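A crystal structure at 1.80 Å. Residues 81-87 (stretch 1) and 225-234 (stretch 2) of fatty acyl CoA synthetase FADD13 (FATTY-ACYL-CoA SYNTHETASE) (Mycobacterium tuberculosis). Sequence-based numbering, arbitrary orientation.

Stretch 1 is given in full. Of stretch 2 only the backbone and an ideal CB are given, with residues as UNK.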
# COMPACT_ATOMS: atom_id res chain seq x y z
N PHE A 81 11.08 -8.38 -12.16
CA PHE A 81 9.81 -7.77 -11.81
C PHE A 81 9.88 -6.30 -12.24
O PHE A 81 8.99 -5.80 -12.98
CB PHE A 81 9.56 -7.91 -10.31
CG PHE A 81 8.16 -7.64 -9.84
CD1 PHE A 81 7.54 -8.55 -8.98
CD2 PHE A 81 7.48 -6.50 -10.16
CE1 PHE A 81 6.25 -8.36 -8.51
CE2 PHE A 81 6.16 -6.31 -9.71
CZ PHE A 81 5.56 -7.26 -8.89
N CYS A 82 10.93 -5.61 -11.81
CA CYS A 82 11.03 -4.15 -12.10
C CYS A 82 11.14 -3.92 -13.63
O CYS A 82 10.52 -3.02 -14.19
CB CYS A 82 12.28 -3.58 -11.48
SG CYS A 82 12.24 -3.60 -9.70
N CYS A 83 11.95 -4.74 -14.28
CA CYS A 83 12.27 -4.52 -15.68
C CYS A 83 11.10 -4.96 -16.54
O CYS A 83 10.90 -4.45 -17.64
CB CYS A 83 13.56 -5.19 -16.07
SG CYS A 83 14.99 -4.31 -15.33
N LEU A 84 10.26 -5.87 -16.01
CA LEU A 84 9.01 -6.24 -16.74
C LEU A 84 8.03 -5.09 -16.72
O LEU A 84 7.33 -4.81 -17.73
CB LEU A 84 8.33 -7.49 -16.18
CG LEU A 84 9.00 -8.74 -16.73
CD1 LEU A 84 8.69 -10.02 -15.87
CD2 LEU A 84 8.70 -9.01 -18.23
N PHE A 85 7.95 -4.46 -15.57
CA PHE A 85 7.14 -3.29 -15.39
C PHE A 85 7.61 -2.14 -16.33
O PHE A 85 6.78 -1.53 -17.05
CB PHE A 85 7.16 -2.82 -13.93
CG PHE A 85 6.26 -1.67 -13.68
CD1 PHE A 85 4.89 -1.87 -13.39
CD2 PHE A 85 6.72 -0.38 -13.79
CE1 PHE A 85 4.01 -0.77 -13.15
CE2 PHE A 85 5.83 0.73 -13.60
CZ PHE A 85 4.48 0.52 -13.27
N TYR A 86 8.89 -1.83 -16.29
CA TYR A 86 9.47 -0.85 -17.18
C TYR A 86 9.33 -1.20 -18.67
O TYR A 86 9.08 -0.31 -19.50
CB TYR A 86 10.92 -0.59 -16.87
CG TYR A 86 11.16 0.27 -15.64
CD1 TYR A 86 10.65 1.58 -15.58
CD2 TYR A 86 11.91 -0.19 -14.57
CE1 TYR A 86 10.92 2.42 -14.45
CE2 TYR A 86 12.17 0.61 -13.48
CZ TYR A 86 11.65 1.91 -13.42
OH TYR A 86 11.91 2.74 -12.37
N GLY A 87 9.56 -2.47 -19.01
CA GLY A 87 9.42 -2.96 -20.36
C GLY A 87 8.00 -2.77 -20.85
O GLY A 87 7.75 -2.25 -21.94
N UNK A 225 5.46 0.17 -2.89
CA UNK A 225 6.76 -0.36 -3.25
C UNK A 225 6.97 -0.06 -4.72
O UNK A 225 8.07 0.26 -5.16
CB UNK A 225 6.87 -1.86 -2.96
N UNK A 226 5.91 -0.14 -5.53
CA UNK A 226 6.05 0.20 -6.92
C UNK A 226 6.44 1.67 -7.13
O UNK A 226 7.31 2.02 -7.92
CB UNK A 226 4.74 -0.11 -7.65
N UNK A 227 5.75 2.54 -6.44
CA UNK A 227 6.08 3.97 -6.47
C UNK A 227 7.53 4.22 -6.03
O UNK A 227 8.22 5.04 -6.66
CB UNK A 227 5.12 4.75 -5.57
N UNK A 228 8.03 3.47 -5.02
CA UNK A 228 9.43 3.55 -4.56
C UNK A 228 10.39 3.18 -5.65
O UNK A 228 11.38 3.85 -5.87
CB UNK A 228 9.66 2.64 -3.35
N UNK A 229 10.09 2.14 -6.39
CA UNK A 229 10.96 1.75 -7.51
C UNK A 229 11.06 2.90 -8.55
O UNK A 229 12.13 3.26 -9.05
CB UNK A 229 10.43 0.48 -8.17
N UNK A 230 9.92 3.47 -8.90
CA UNK A 230 9.85 4.55 -9.88
C UNK A 230 10.51 5.86 -9.39
O UNK A 230 11.26 6.51 -10.12
CB UNK A 230 8.39 4.81 -10.24
N UNK A 231 10.28 6.25 -8.16
CA UNK A 231 10.92 7.47 -7.69
C UNK A 231 12.39 7.30 -7.48
O UNK A 231 13.12 8.26 -7.61
CB UNK A 231 10.27 7.95 -6.39
N UNK A 232 12.82 6.06 -7.30
CA UNK A 232 14.25 5.77 -7.26
C UNK A 232 14.91 6.10 -8.60
O UNK A 232 15.99 6.72 -8.64
CB UNK A 232 14.49 4.30 -6.90
N UNK A 233 14.33 5.66 -9.71
CA UNK A 233 14.86 6.05 -11.01
C UNK A 233 14.76 7.56 -11.24
O UNK A 233 15.67 8.20 -11.81
CB UNK A 233 14.12 5.30 -12.12
N UNK A 234 13.65 8.14 -10.86
CA UNK A 234 13.45 9.57 -11.01
C UNK A 234 14.54 10.38 -10.33
O UNK A 234 15.09 11.30 -10.93
CB UNK A 234 12.08 9.97 -10.45

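Two helices cross at 75°, their axes 11.4 Å apart at closest approach, wide enough for side chains to fill the gap. Stretch 1 offers the thiol of C82, the ring of F85 and the phenol of Y86; it carries no charge.

Position 225 has its CA-to-CB bond out of reach of stretch 1, which sets no demand on it. It is A225, whose CB stays 8.1 Å from F81 CE2.

At 226 the bond points toward stretch 1, yet nothing lies within 5.5 Å of the ideal CB. A longer apolar chain, leucine, isoleucine or methionine, could cover the distance to the F85 ring. The residue is L226, with chi1 t and chi2 p. Its CD1 sits 3.9 Å from the centroid of the F85 ring and 4° off the ring normal, a CH-pi contact over the face, while CD2 comes within 3.6 Å of F85 CE1.

Positions 227 and 228 are out of reach, and stretch 1 leaves them free. They are T227 and T228, and both hydroxyls bond to residues elsewhere in the structure.

Position 229 faces C82 squarely: their CA atoms are 7.5 Å apart, and the ideal CB is 4.7 Å from C82 SG and 5.0 Å from Y86 OH. A compact apolar residue suits, valine among several. V229, chi1 t, brings CG1 to 4.0 Å from C82 SG and 4.1 Å from Y86 CE2. Its backbone contributes too: a water donates to V229 O at 2.7 Å and hydrogen-bonds Y86 OH at 2.9 Å, linking the helices.

At 230 the bond runs sideways, with the ideal CB 4.6 Å from Y86 OH. A flexible apolar chain that bends back could reach both rings; isoleucine, leucine or methionine would be candidates. I230, m at both chi angles, does so through CD1, 3.6 Å from Y86 CE1 and 3.8 Å from F85 CE2.

Position 231 points away, so stretch 1 asks nothing of F231. Position 232 points sideways without reaching stretch 1; a small polar residue could turn back to its own helix, as S232 does, OG donating to T228 O at 2.9 Å.

Position 233 points toward stretch 1, its ideal CB already 3.4 Å from Y86 OH. That closeness favours a small residue, alanine or glycine. It is A233.

Position 234 turns sideways, unconstrained by stretch 1; M234 extends with chi1 and chi2 t and touches a crystal neighbour.

Stretch 2 225-234: ALTTVIFSAM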
# COMPACT_ATOMS: atom_id res chain seq x y z
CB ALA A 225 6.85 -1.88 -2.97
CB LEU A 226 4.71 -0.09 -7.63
CG LEU A 226 4.71 -0.03 -9.11
CD1 LEU A 226 6.03 -0.66 -9.60
CD2 LEU A 226 3.38 -0.75 -9.65
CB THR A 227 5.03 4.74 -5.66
OG1 THR A 227 3.76 4.54 -6.29
CG2 THR A 227 5.37 6.24 -5.61
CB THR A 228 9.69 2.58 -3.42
OG1 THR A 228 8.86 2.95 -2.33
CG2 THR A 228 11.16 2.55 -2.93
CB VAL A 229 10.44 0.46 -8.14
CG1 VAL A 229 11.03 0.19 -9.58
CG2 VAL A 229 10.58 -0.75 -7.17
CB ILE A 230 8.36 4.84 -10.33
CG1 ILE A 230 7.68 3.58 -10.89
CG2 ILE A 230 8.32 6.02 -11.33
CD1 ILE A 230 8.51 2.86 -11.84
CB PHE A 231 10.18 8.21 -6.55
CG PHE A 231 10.47 7.73 -5.14
CD1 PHE A 231 9.40 7.33 -4.31
CD2 PHE A 231 11.76 7.72 -4.63
CE1 PHE A 231 9.65 6.93 -2.96
CE2 PHE A 231 12.01 7.36 -3.30
CZ PHE A 231 10.96 6.95 -2.47
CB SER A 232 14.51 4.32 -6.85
OG SER A 232 14.22 4.14 -5.47
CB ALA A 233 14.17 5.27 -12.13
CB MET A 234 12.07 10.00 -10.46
CG MET A 234 11.90 11.46 -10.54
SD MET A 234 10.19 11.91 -10.26
CE MET A 234 9.33 10.84 -11.41
O HOH W 1 13.98 1.85 -10.48
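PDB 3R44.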